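Local structure of inner membrane lipoprotein (Salmonella enterica subsp. enterica serovar typhimurium str. lt2, 4C47) at the interface of chains A and B. The protein is an inner membrane lipoprotein that forms homotrimers and is required for proper surface expression of the trimeric autotransporter adhesin SadA. Residues are numbered along the deposited sequence; one frame, centred on the assembly and turned at random. Chains: chain A/B, Inner membrane lipoprotein.

Contact 1: the interface of chains A and B. Residues chain A 118, 192-193; chain B 82, 95, 163.
A:Phe192 and B:Tyr82 meet where two globular domains of the SadB trimer touch, an example of how neighbouring beta-sandwich domains can lean on one another through a small patch. The patch hides 195 Å² of protein surface in all, and the packing is closer where these two residues meet, hiding 54 Å² of A:Phe192 and 38 Å² of B:Tyr82. The two aromatic side chains run past each other in opposite directions, and CB of A:Phe192 lies 3.9 Å from the ring carbon CE1 of B:Tyr82. With CG anti to the carbonyl carbon (chi1 -64°), the phenyl ring of A:Phe192 turns back along the tyrosine, where its CD2 edge comes near CD1. Beyond the ring, the phenol OH of B:Tyr82 makes a close polar approach, 3.2 Å from the backbone O of A:Phe192, without a clear hydrogen bond. A lighter apolar touch involves A:Ile118: its tip, CD1, meets CZ2 on the benzo part of the B:Trp163 indole at 4.1 Å, the two side chains crossing at about a right angle.

Within chain B the receiving side chains are stacked on one another. The guanidinium of B:Arg95 lies over the indole of B:Trp163, and CB of the same arginine covers the rim of one face of the B:Tyr82 ring. One residue thereby links both aromatic groups that receive chain A.

The polar side is looser and rests on A:Asp193, the last modelled residue of chain A. OD1 of its carboxylate approaches the guanidinium edge in plane and forms a long salt bridge, 3.7 Å from NH1 of B:Arg95, with the two planes turned 48° apart. Such spacing would suit a charge attraction more than a firm bond. The backbone of the same residue adds a weak hydrogen bond at the indole edge, where NE1 of B:Trp163 points to O of A:Asp193 at 3.5 Å.

Contact 2: the interface of chains A and B. Residues chain A 18, 21-22, 25; chain B 17, 21, 24-25.
B:Gln21 enters between A:Gln18 and A:Glu22, where two chains of a trimeric coiled coil pack together, and illustrates how polar residues can be accommodated within such an assembly.

Hydrogen bonding centres on A:Glu22 OE1, a carboxylate oxygen that accepts from two side-chain amides. NE2 of B:Gln21 reaches it at 2.9 Å in a nearly straight bond (171° at H), on the anti side and modestly out of the carboxylate plane. NE2 of B:Gln17 also comes to 2.9 Å of A:Glu22 OE1, but from above that plane and from the opposite face. CG anti to the backbone N (chi1 -168°) and a bend at chi2 carry OE1 to where both amides meet it. The B:Gln21 amide does double duty: its NE2 also donates to the backbone O of A:Gln18 at 3.2 Å. Both acceptors lie close to the plane of this amide, an arrangement that would fix its rotation.

A charge contact joins the same glutamate by its other oxygen, OE2, which forms a long salt bridge of 3.5 Å to NZ of B:Lys24. The extended lysine crosses the glutamate at about a right angle. Its positive charge may help to balance the carboxylate.

Apolar packing lies one helical turn further along chain A. CD1 of A:Ile25 presses on the aliphatic stem of B:Gln21, 3.7 Å from CG, and also lies 4.1 Å from CG1 of B:Ile25. The glutamine stem thus rests on isoleucine while its amide end serves the polar network.

All of these residues belong to helix 8-71, the long N-terminal coiled-coil helix of each chain, and the site lies toward its N-terminal end, where a glutamine level is followed by an isoleucine level before the helix runs on to the globular domain.

Contact 1: the interface of chains A and B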
# COMPACT_ATOMS: atom_id res chain seq x y z
N ILE A 118 14.11 4.19 28.28
CA ILE A 118 14.86 3.05 28.82
C ILE A 118 16.09 2.77 27.96
O ILE A 118 16.08 3.03 26.76
CB ILE A 118 13.98 1.79 28.93
CG1 ILE A 118 13.42 1.39 27.56
CG2 ILE A 118 12.84 2.01 29.92
CD1 ILE A 118 12.68 0.07 27.58
N PHE A 192 16.22 -4.62 26.10
CA PHE A 192 15.67 -3.48 26.83
C PHE A 192 15.89 -3.65 28.32
O PHE A 192 15.80 -4.76 28.85
CB PHE A 192 14.16 -3.35 26.57
CG PHE A 192 13.81 -3.04 25.15
CD1 PHE A 192 13.77 -1.74 24.69
CD2 PHE A 192 13.49 -4.06 24.27
CE1 PHE A 192 13.44 -1.45 23.38
CE2 PHE A 192 13.16 -3.79 22.96
CZ PHE A 192 13.13 -2.48 22.52
N ASP A 193 16.19 -2.55 29.00
CA ASP A 193 16.30 -2.55 30.46
C ASP A 193 16.33 -1.14 31.03
O ASP A 193 15.79 -0.88 32.11
CB ASP A 193 17.53 -3.34 30.92
CG ASP A 193 17.27 -4.13 32.18
OD1 ASP A 193 16.09 -4.46 32.45
OD2 ASP A 193 18.24 -4.43 32.91
N TYR B 82 9.98 -10.44 25.29
CA TYR B 82 9.85 -9.00 25.08
C TYR B 82 8.98 -8.68 23.87
O TYR B 82 8.93 -9.44 22.90
CB TYR B 82 11.23 -8.36 24.90
CG TYR B 82 11.96 -8.07 26.18
CD1 TYR B 82 11.79 -6.86 26.84
CD2 TYR B 82 12.83 -9.00 26.74
CE1 TYR B 82 12.46 -6.59 28.02
CE2 TYR B 82 13.50 -8.74 27.91
CZ TYR B 82 13.32 -7.53 28.55
OH TYR B 82 13.99 -7.26 29.72
N ARG B 95 7.39 -7.03 28.88
CA ARG B 95 8.08 -8.30 29.07
C ARG B 95 7.18 -9.27 29.81
O ARG B 95 6.65 -8.96 30.87
CB ARG B 95 9.42 -8.09 29.80
CG ARG B 95 9.31 -7.43 31.16
CD ARG B 95 10.68 -7.10 31.73
NE ARG B 95 10.60 -6.69 33.13
CZ ARG B 95 11.59 -6.10 33.80
NH1 ARG B 95 12.74 -5.84 33.20
NH2 ARG B 95 11.41 -5.77 35.07
N TRP B 163 9.48 0.21 34.78
CA TRP B 163 8.82 -1.07 34.55
C TRP B 163 7.76 -1.30 35.61
O TRP B 163 8.05 -1.31 36.81
CB TRP B 163 9.84 -2.21 34.55
CG TRP B 163 10.73 -2.25 33.34
CD1 TRP B 163 12.00 -1.76 33.24
CD2 TRP B 163 10.41 -2.83 32.06
NE1 TRP B 163 12.49 -1.99 31.97
CE2 TRP B 163 11.54 -2.64 31.23
CE3 TRP B 163 9.29 -3.48 31.54
CZ2 TRP B 163 11.57 -3.08 29.91
CZ3 TRP B 163 9.33 -3.92 30.23
CH2 TRP B 163 10.46 -3.72 29.43

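Contact 2: the interface of chains A and B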
# COMPACT_ATOMS: atom_id res chain seq x y z
N GLN A 18 -26.69 -26.45 -51.69
CA GLN A 18 -26.65 -24.99 -51.77
C GLN A 18 -27.51 -24.36 -50.68
O GLN A 18 -27.10 -23.37 -50.07
CB GLN A 18 -27.09 -24.51 -53.15
CG GLN A 18 -26.93 -23.01 -53.36
CD GLN A 18 -26.97 -22.61 -54.82
OE1 GLN A 18 -28.01 -22.20 -55.34
NE2 GLN A 18 -25.83 -22.72 -55.50
N GLN A 21 -25.60 -24.73 -47.54
CA GLN A 21 -24.58 -23.69 -47.52
C GLN A 21 -25.16 -22.33 -47.15
O GLN A 21 -24.51 -21.55 -46.46
CB GLN A 21 -23.86 -23.61 -48.87
CG GLN A 21 -22.86 -24.72 -49.10
CD GLN A 21 -22.18 -24.63 -50.45
OE1 GLN A 21 -22.68 -23.98 -51.37
NE2 GLN A 21 -21.03 -25.28 -50.58
N GLU A 22 -26.38 -22.06 -47.60
CA GLU A 22 -27.04 -20.80 -47.27
C GLU A 22 -27.24 -20.72 -45.76
O GLU A 22 -27.00 -19.68 -45.14
CB GLU A 22 -28.38 -20.69 -48.00
CG GLU A 22 -29.00 -19.30 -47.93
CD GLU A 22 -28.22 -18.27 -48.72
OE1 GLU A 22 -27.56 -18.66 -49.71
OE2 GLU A 22 -28.25 -17.08 -48.35
N ILE A 25 -23.84 -20.17 -44.02
CA ILE A 25 -23.42 -18.79 -44.28
C ILE A 25 -24.17 -17.81 -43.38
O ILE A 25 -23.54 -16.94 -42.76
CB ILE A 25 -23.61 -18.42 -45.76
CG1 ILE A 25 -22.56 -19.12 -46.62
CG2 ILE A 25 -23.51 -16.91 -45.95
CD1 ILE A 25 -22.76 -18.94 -48.10
N GLN B 17 -27.61 -17.30 -57.19
CA GLN B 17 -27.49 -17.45 -55.74
C GLN B 17 -26.08 -17.87 -55.33
O GLN B 17 -25.57 -17.41 -54.31
CB GLN B 17 -28.53 -18.45 -55.20
CG GLN B 17 -28.68 -18.39 -53.68
CD GLN B 17 -29.43 -19.58 -53.11
OE1 GLN B 17 -30.20 -20.23 -53.81
NE2 GLN B 17 -29.20 -19.87 -51.84
N GLN B 21 -23.52 -15.99 -52.84
CA GLN B 21 -22.83 -16.72 -51.79
C GLN B 21 -21.33 -16.44 -51.84
O GLN B 21 -20.70 -16.22 -50.81
CB GLN B 21 -23.09 -18.23 -51.89
CG GLN B 21 -24.46 -18.65 -51.42
CD GLN B 21 -24.62 -20.16 -51.36
OE1 GLN B 21 -23.74 -20.91 -51.77
NE2 GLN B 21 -25.76 -20.61 -50.84
N LYS B 24 -20.66 -12.97 -50.41
CA LYS B 24 -20.82 -13.04 -48.95
C LYS B 24 -19.63 -13.70 -48.26
O LYS B 24 -19.13 -13.20 -47.23
CB LYS B 24 -22.12 -13.78 -48.59
CG LYS B 24 -23.39 -13.03 -48.94
CD LYS B 24 -24.63 -13.80 -48.48
CE LYS B 24 -25.90 -13.03 -48.78
NZ LYS B 24 -27.12 -13.80 -48.40
N ILE B 25 -19.16 -14.81 -48.83
CA ILE B 25 -18.01 -15.55 -48.31
C ILE B 25 -16.74 -14.70 -48.33
O ILE B 25 -16.00 -14.66 -47.34
CB ILE B 25 -17.79 -16.86 -49.09
CG1 ILE B 25 -18.91 -17.86 -48.76
CG2 ILE B 25 -16.43 -17.45 -48.77
CD1 ILE B 25 -18.90 -19.08 -49.63

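The centres of contact 1 and contact 2 lie about 88 Å apart, and they share no residue. Contact 2 belongs to helix 8-71, in the stalk, whereas contact 1 draws on the globular domains, through strands 82-86, 91-102 and 191-192 and loops. The same two chains are therefore joined near both ends of the elongated homotrimer. The coiled coil holds the trimer together, and the small patch between domains is plausibly an accessory contact that influences how those otherwise separate domains lie. The interface as a whole is not an exact two-fold, as expected for neighbours in a trimer.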